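Local coordinates for protein metallophosphoesterase (Clostridium thermocellum, PDB 4J6O) that is the manganese-binding, calcineurin-like phosphatase domain of the bacterial Pnkp-Hen1 RNA repair system, probably removing phosphate from RNA 2',3' ends, at residues G18-C23 with G64-R69; A154-K159 with Y206-Q211. All coordinates share one frame; numbering follows the deposited sequence.

Contact 1 (G18-C23 with G64-R69); sequences GDIHGC and GDLVDR. With MN (manganese (II) ion), chain J.
Asp19, His21 and Asp65 meet at a manganese ion, each giving it one side-chain atom. Asp19 OD2 and Asp65 OD2 bind at 2.2 Å each, and the two carboxylates lie side by side with their planes 80° apart; OD2 of each turns to the shared metal, which leaves the two oxygens 3.1 Å apart without a bond between them. His21 NE2 is the third protein ligand, at 2.3 Å from the manganese; water 3 and citrate O1 and O5 complete six ligands. The second oxygen of the Asp65 carboxylate, OD1, is held by the backbone N of His96, which should fix its rotation.

Hydrogen bonds orient the imidazole and lock the loops together. His21 ND1 donates to Val67 O at 2.8 Å, leaving NE2 to the metal, and with CG beside the backbone N (chi1 -74°) the ring reaches both partners. The backbone of His21 gives a second bond, N to Asp65 O at 2.9 Å, and Gly22 N donates to Leu66 O. Water 2 spans Asp19 OD1, weakly, and Gly64 O. These loops carry the GDIHG and GDLVDR sequences, the GD-X-HG and GD-X-VDRG motifs of calcineurin-like phosphoesterases; each follows a parallel strand, 14-17 or 59-62, and leads to a helix. A type I' turn from Ile20 to Cys23 ends at the N-cap of helix 24-33.

Over one face of the His21 ring sits Asp65 O; over the opposite face comes Arg69 NH1, 3.2 Å from NE2 and not bonded to it, with guanidinium and ring planes 83° apart. Arg69 NH2 donates to the citrate, and NH1 is also hydrogen-bonded elsewhere. On the side of helix 73-86, Ile20 CD1 touches Leu66 CD2 at 3.9 Å.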
loop_
_atom_site.group_PDB
_atom_site.type_symbol
_atom_site.label_atom_id
_atom_site.label_comp_id
_atom_site.label_asym_id
_atom_site.label_seq_id
_atom_site.Cartn_x
_atom_site.Cartn_y
_atom_site.Cartn_z
ATOM N N GLY A 18 -1.232 -0.566 -5.867
ATOM C CA GLY A 18 -1.914 0.380 -4.979
ATOM C C GLY A 18 -2.800 -0.309 -3.949
ATOM O O GLY A 18 -2.708 -1.499 -3.690
ATOM N N ASP A 19 -3.643 0.499 -3.293
ATOM C CA ASP A 19 -4.385 0.003 -2.132
ATOM C C ASP A 19 -5.274 -1.187 -2.469
ATOM O O ASP A 19 -6.145 -1.114 -3.350
ATOM C CB ASP A 19 -5.317 1.108 -1.635
ATOM C CG ASP A 19 -4.621 2.396 -1.343
ATOM O OD1 ASP A 19 -3.769 2.925 -2.116
ATOM O OD2 ASP A 19 -5.022 2.989 -0.280
ATOM N N ILE A 20 -5.097 -2.232 -1.681
ATOM C CA ILE A 20 -5.816 -3.460 -1.870
ATOM C C ILE A 20 -7.084 -3.573 -1.027
ATOM O O ILE A 20 -8.099 -4.047 -1.540
ATOM C CB ILE A 20 -4.875 -4.644 -1.620
ATOM C CG1 ILE A 20 -3.717 -4.605 -2.666
ATOM C CG2 ILE A 20 -5.627 -5.963 -1.660
ATOM C CD1 ILE A 20 -2.468 -5.430 -2.225
ATOM N N HIS A 21 -6.996 -3.079 0.247
ATOM C CA HIS A 21 -8.185 -3.026 1.106
ATOM C C HIS A 21 -9.008 -4.335 0.983
ATOM O O HIS A 21 -10.222 -4.320 0.723
ATOM C CB HIS A 21 -9.045 -1.811 0.748
ATOM C CG HIS A 21 -8.467 -0.524 1.224
ATOM N ND1 HIS A 21 -8.151 -0.313 2.552
ATOM C CD2 HIS A 21 -8.174 0.625 0.577
ATOM C CE1 HIS A 21 -7.631 0.889 2.690
ATOM N NE2 HIS A 21 -7.650 1.490 1.513
ATOM N N GLY A 22 -8.333 -5.456 1.177
ATOM C CA GLY A 22 -9.022 -6.732 1.320
ATOM C C GLY A 22 -9.499 -7.360 0.027
ATOM O O GLY A 22 -10.201 -8.348 0.066
ATOM N N CYS A 23 -9.145 -6.759 -1.107
ATOM C CA CYS A 23 -9.642 -7.271 -2.382
ATOM C C CYS A 23 -8.727 -8.407 -2.927
ATOM O O CYS A 23 -8.038 -8.220 -3.926
ATOM C CB CYS A 23 -9.735 -6.163 -3.378
ATOM S SG CYS A 23 -11.095 -4.985 -2.909
ATOM N N GLY A 64 0.776 -0.459 0.441
ATOM C CA GLY A 64 0.104 -0.571 1.727
ATOM C C GLY A 64 -1.400 -0.388 1.637
ATOM O O GLY A 64 -1.992 -0.445 0.535
ATOM N N ASP A 65 -2.034 -0.164 2.771
ATOM C CA ASP A 65 -3.515 -0.179 2.915
ATOM C C ASP A 65 -4.032 -1.533 2.419
ATOM O O ASP A 65 -4.884 -1.640 1.530
ATOM C CB ASP A 65 -4.177 0.987 2.204
ATOM C CG ASP A 65 -4.436 2.183 3.169
ATOM O OD1 ASP A 65 -3.892 2.124 4.280
ATOM O OD2 ASP A 65 -5.134 3.143 2.817
ATOM N N LEU A 66 -3.445 -2.583 2.997
ATOM C CA LEU A 66 -3.839 -4.001 2.739
ATOM C C LEU A 66 -5.154 -4.354 3.403
ATOM O O LEU A 66 -5.902 -5.205 2.894
ATOM C CB LEU A 66 -2.737 -4.938 3.302
ATOM C CG LEU A 66 -1.323 -4.646 2.863
ATOM C CD1 LEU A 66 -0.432 -5.716 3.560
ATOM C CD2 LEU A 66 -1.171 -4.707 1.343
ATOM N N VAL A 67 -5.447 -3.677 4.530
ATOM C CA VAL A 67 -6.573 -4.063 5.358
ATOM C C VAL A 67 -7.716 -3.069 5.273
ATOM O O VAL A 67 -7.589 -2.041 4.633
ATOM C CB VAL A 67 -6.100 -4.213 6.836
ATOM C CG1 VAL A 67 -4.910 -5.210 6.930
ATOM C CG2 VAL A 67 -5.643 -2.868 7.392
ATOM N N ASP A 68 -8.864 -3.454 5.851
ATOM C CA ASP A 68 -10.101 -2.655 5.918
ATOM C C ASP A 68 -10.951 -2.732 4.668
ATOM O O ASP A 68 -10.420 -2.902 3.563
ATOM C CB ASP A 68 -9.801 -1.195 6.272
ATOM C CG ASP A 68 -9.299 -1.034 7.729
ATOM O OD1 ASP A 68 -9.146 -2.045 8.439
ATOM O OD2 ASP A 68 -9.024 0.113 8.111
ATOM N N ARG A 69 -12.272 -2.697 4.869
ATOM C CA ARG A 69 -13.301 -2.490 3.840
ATOM C C ARG A 69 -13.672 -3.725 3.063
ATOM O O ARG A 69 -14.844 -4.093 2.978
ATOM C CB ARG A 69 -12.970 -1.396 2.838
ATOM C CG ARG A 69 -12.882 0.005 3.470
ATOM C CD ARG A 69 -12.663 1.056 2.408
ATOM N NE ARG A 69 -12.674 2.423 2.971
ATOM C CZ ARG A 69 -11.602 3.200 3.055
ATOM N NH1 ARG A 69 -10.399 2.759 2.670
ATOM N NH2 ARG A 69 -11.707 4.437 3.563
HETATM MN MN MN J . -6.525 3.461 1.202
HETATM O O HOH W 1 -0.833 -2.255 -1.547
HETATM O O HOH W 2 -1.527 1.994 -0.886
HETATM O O HOH W 3 -7.880 3.954 -0.601
#

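Contact 2 (A154-K159 with Y206-Q211); sequences AHAGMK and YGHTPQ. With CIT (citric acid), chain K.
The two loops come closest at Ala156 and His208, CA to CA 4.4 Å, and one backbone hydrogen bond joins them, from Gly207 N to His155 O at 2.7 Å. Ala156 CB then stands almost squarely over the His208 ring, 3.6 Å from its centroid and 4° off the normal, a CH-pi contact; Thr209 CG2 lies over the opposite face. His155 has CG anti to the backbone N (chi1 178°), which brings its ring back to 206-211, where Gly207 O lies over one face near CE1. Both imidazoles address the same oxygen of a citrate, probably from the crystallisation liquor: His155 NE2 donates to O2 at 2.7 Å, while the bond from His208 ND1 to O2 is weak at 3.4 Å. Leu63 O holds His155 ND1, fixing the ring's rotation. Because the same citrate binds the manganese, the two histidines line what is probably the phosphate pocket. Tyr206 CA makes a CA-H...O contact of 3.2 Å with Ala154 O, a buried oxygen with no hydrogen-bond partner, and the Tyr206 ring meets Trp194 edge-to-face. The loops leave the adjacent parallel strands 151-154 and 203-206; helix 168-176 packs on Met158, and strand 220-222 flanks Tyr206.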
loop_
_atom_site.group_PDB
_atom_site.type_symbol
_atom_site.label_atom_id
_atom_site.label_comp_id
_atom_site.label_asym_id
_atom_site.label_seq_id
_atom_site.Cartn_x
_atom_site.Cartn_y
_atom_site.Cartn_z
ATOM N N ALA A 154 6.029 5.155 -1.547
ATOM C CA ALA A 154 5.480 5.544 -0.241
ATOM C C ALA A 154 3.990 5.550 -0.368
ATOM O O ALA A 154 3.467 5.723 -1.493
ATOM C CB ALA A 154 5.959 6.957 0.170
ATOM N N HIS A 155 3.280 5.345 0.738
ATOM C CA HIS A 155 1.807 5.306 0.615
ATOM C C HIS A 155 1.229 6.655 0.211
ATOM O O HIS A 155 0.535 6.744 -0.822
ATOM C CB HIS A 155 1.178 4.831 1.925
ATOM C CG HIS A 155 -0.292 4.808 1.876
ATOM N ND1 HIS A 155 -0.984 3.854 1.151
ATOM C CD2 HIS A 155 -1.213 5.635 2.405
ATOM C CE1 HIS A 155 -2.280 4.097 1.250
ATOM N NE2 HIS A 155 -2.450 5.167 2.016
ATOM N N ALA A 156 1.465 7.689 1.009
ATOM C CA ALA A 156 0.888 9.002 0.708
ATOM C C ALA A 156 1.771 9.858 -0.156
ATOM O O ALA A 156 1.419 10.994 -0.466
ATOM C CB ALA A 156 0.506 9.747 2.023
ATOM N N GLY A 157 2.916 9.346 -0.580
ATOM C CA GLY A 157 3.905 10.151 -1.302
ATOM C C GLY A 157 5.101 10.523 -0.429
ATOM O O GLY A 157 5.160 10.154 0.738
ATOM N N MET A 158 6.075 11.172 -1.030
ATOM C CA MET A 158 7.242 11.615 -0.279
ATOM C C MET A 158 7.849 12.818 -1.018
ATOM O O MET A 158 8.469 12.675 -2.085
ATOM C CB MET A 158 8.254 10.477 -0.099
ATOM C CG MET A 158 9.351 10.792 0.956
ATOM S SD MET A 158 8.658 11.211 2.534
ATOM C CE MET A 158 7.886 9.655 3.024
ATOM N N LYS A 159 7.671 14.013 -0.450
ATOM C CA LYS A 159 8.259 15.193 -1.064
ATOM C C LYS A 159 9.795 15.129 -1.012
ATOM O O LYS A 159 10.354 14.393 -0.195
ATOM C CB LYS A 159 7.725 16.466 -0.403
ATOM C CG LYS A 159 8.001 16.565 1.048
ATOM C CD LYS A 159 7.588 18.007 1.486
ATOM C CE LYS A 159 7.499 18.194 2.968
ATOM N NZ LYS A 159 7.176 19.631 3.298
ATOM N N TYR A 206 2.985 6.316 -5.651
ATOM C CA TYR A 206 2.311 6.345 -4.366
ATOM C C TYR A 206 0.836 6.070 -4.540
ATOM O O TYR A 206 0.386 5.871 -5.679
ATOM C CB TYR A 206 2.592 7.712 -3.648
ATOM C CG TYR A 206 1.919 8.904 -4.308
ATOM C CD1 TYR A 206 2.403 9.459 -5.498
ATOM C CD2 TYR A 206 0.836 9.494 -3.689
ATOM C CE1 TYR A 206 1.761 10.538 -6.083
ATOM C CE2 TYR A 206 0.175 10.575 -4.252
ATOM C CZ TYR A 206 0.646 11.075 -5.465
ATOM O OH TYR A 206 0.021 12.149 -6.023
ATOM N N GLY A 207 0.087 6.010 -3.430
ATOM C CA GLY A 207 -1.322 5.632 -3.500
ATOM C C GLY A 207 -2.086 6.361 -2.396
ATOM O O GLY A 207 -2.481 5.724 -1.395
ATOM N N HIS A 208 -2.283 7.667 -2.555
ATOM C CA HIS A 208 -2.879 8.430 -1.476
ATOM C C HIS A 208 -4.381 8.478 -1.599
ATOM O O HIS A 208 -5.035 7.475 -1.370
ATOM C CB HIS A 208 -2.282 9.856 -1.384
ATOM C CG HIS A 208 -2.548 10.528 -0.072
ATOM N ND1 HIS A 208 -3.087 9.888 1.023
ATOM C CD2 HIS A 208 -2.283 11.799 0.316
ATOM C CE1 HIS A 208 -3.196 10.765 2.028
ATOM N NE2 HIS A 208 -2.708 11.914 1.620
ATOM N N THR A 209 -4.973 9.631 -1.898
ATOM C CA THR A 209 -6.426 9.618 -2.001
ATOM C C THR A 209 -6.795 8.871 -3.299
ATOM O O THR A 209 -6.150 9.009 -4.354
ATOM C CB THR A 209 -7.012 11.056 -1.937
ATOM O OG1 THR A 209 -6.537 11.813 -3.036
ATOM C CG2 THR A 209 -6.570 11.718 -0.676
ATOM N N PRO A 210 -7.850 8.071 -3.241
ATOM C CA PRO A 210 -8.221 7.257 -4.411
ATOM C C PRO A 210 -8.727 8.092 -5.593
ATOM O O PRO A 210 -9.382 9.135 -5.414
ATOM C CB PRO A 210 -9.323 6.315 -3.870
ATOM C CG PRO A 210 -9.753 6.913 -2.599
ATOM C CD PRO A 210 -8.564 7.654 -2.034
ATOM N N GLN A 211 -8.405 7.609 -6.794
ATOM C CA GLN A 211 -8.693 8.336 -8.023
ATOM C C GLN A 211 -9.392 7.405 -8.997
ATOM O O GLN A 211 -9.238 6.192 -8.917
ATOM C CB GLN A 211 -7.390 8.823 -8.661
ATOM C CG GLN A 211 -6.461 9.582 -7.708
ATOM C CD GLN A 211 -6.969 10.967 -7.384
ATOM O OE1 GLN A 211 -7.532 11.655 -8.241
ATOM N NE2 GLN A 211 -6.776 11.393 -6.138
HETATM C C1 CIT K . -5.581 6.675 1.680
HETATM O O1 CIT K . -5.669 5.579 1.002
HETATM O O2 CIT K . -4.416 6.958 2.093
HETATM C C2 CIT K . -6.785 7.548 1.962
HETATM C C3 CIT K . -7.821 6.809 2.822
HETATM O O7 CIT K . -7.041 6.323 3.963
HETATM C C4 CIT K . -8.676 8.043 3.141
HETATM C C5 CIT K . -9.512 7.214 4.089
HETATM O O3 CIT K . -9.753 6.082 4.566
HETATM O O4 CIT K . -10.352 7.995 4.615
HETATM C C6 CIT K . -8.402 5.608 2.057
HETATM O O5 CIT K . -8.029 4.474 2.440
HETATM O O6 CIT K . -9.149 5.910 1.066
#

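Overall arrangement
Contact 1 closes before contact 2 opens along the chain, and their centres lie 14 Å apart. Each joins loops that follow two adjacent parallel strands: 14-17 and 59-62 in the five-stranded sheet for contact 1, 151-154 and 203-206 in the six-stranded sheet for contact 2. The loops of contact 2 abut the metal ligands of contact 1: Asp19 OD2 lies 3.3 Å from His155 CE1, and Asp19 OD1 approaches Gly207 O. The probable active site is thus built from loops at the ends of strands of both sheets, as in other calcineurin-like phosphoesterases. The citrate, which also chelates the manganese, spans them, hydrogen-bonded to Arg69 from contact 1, His155 from contact 2, and Asn95 and His96.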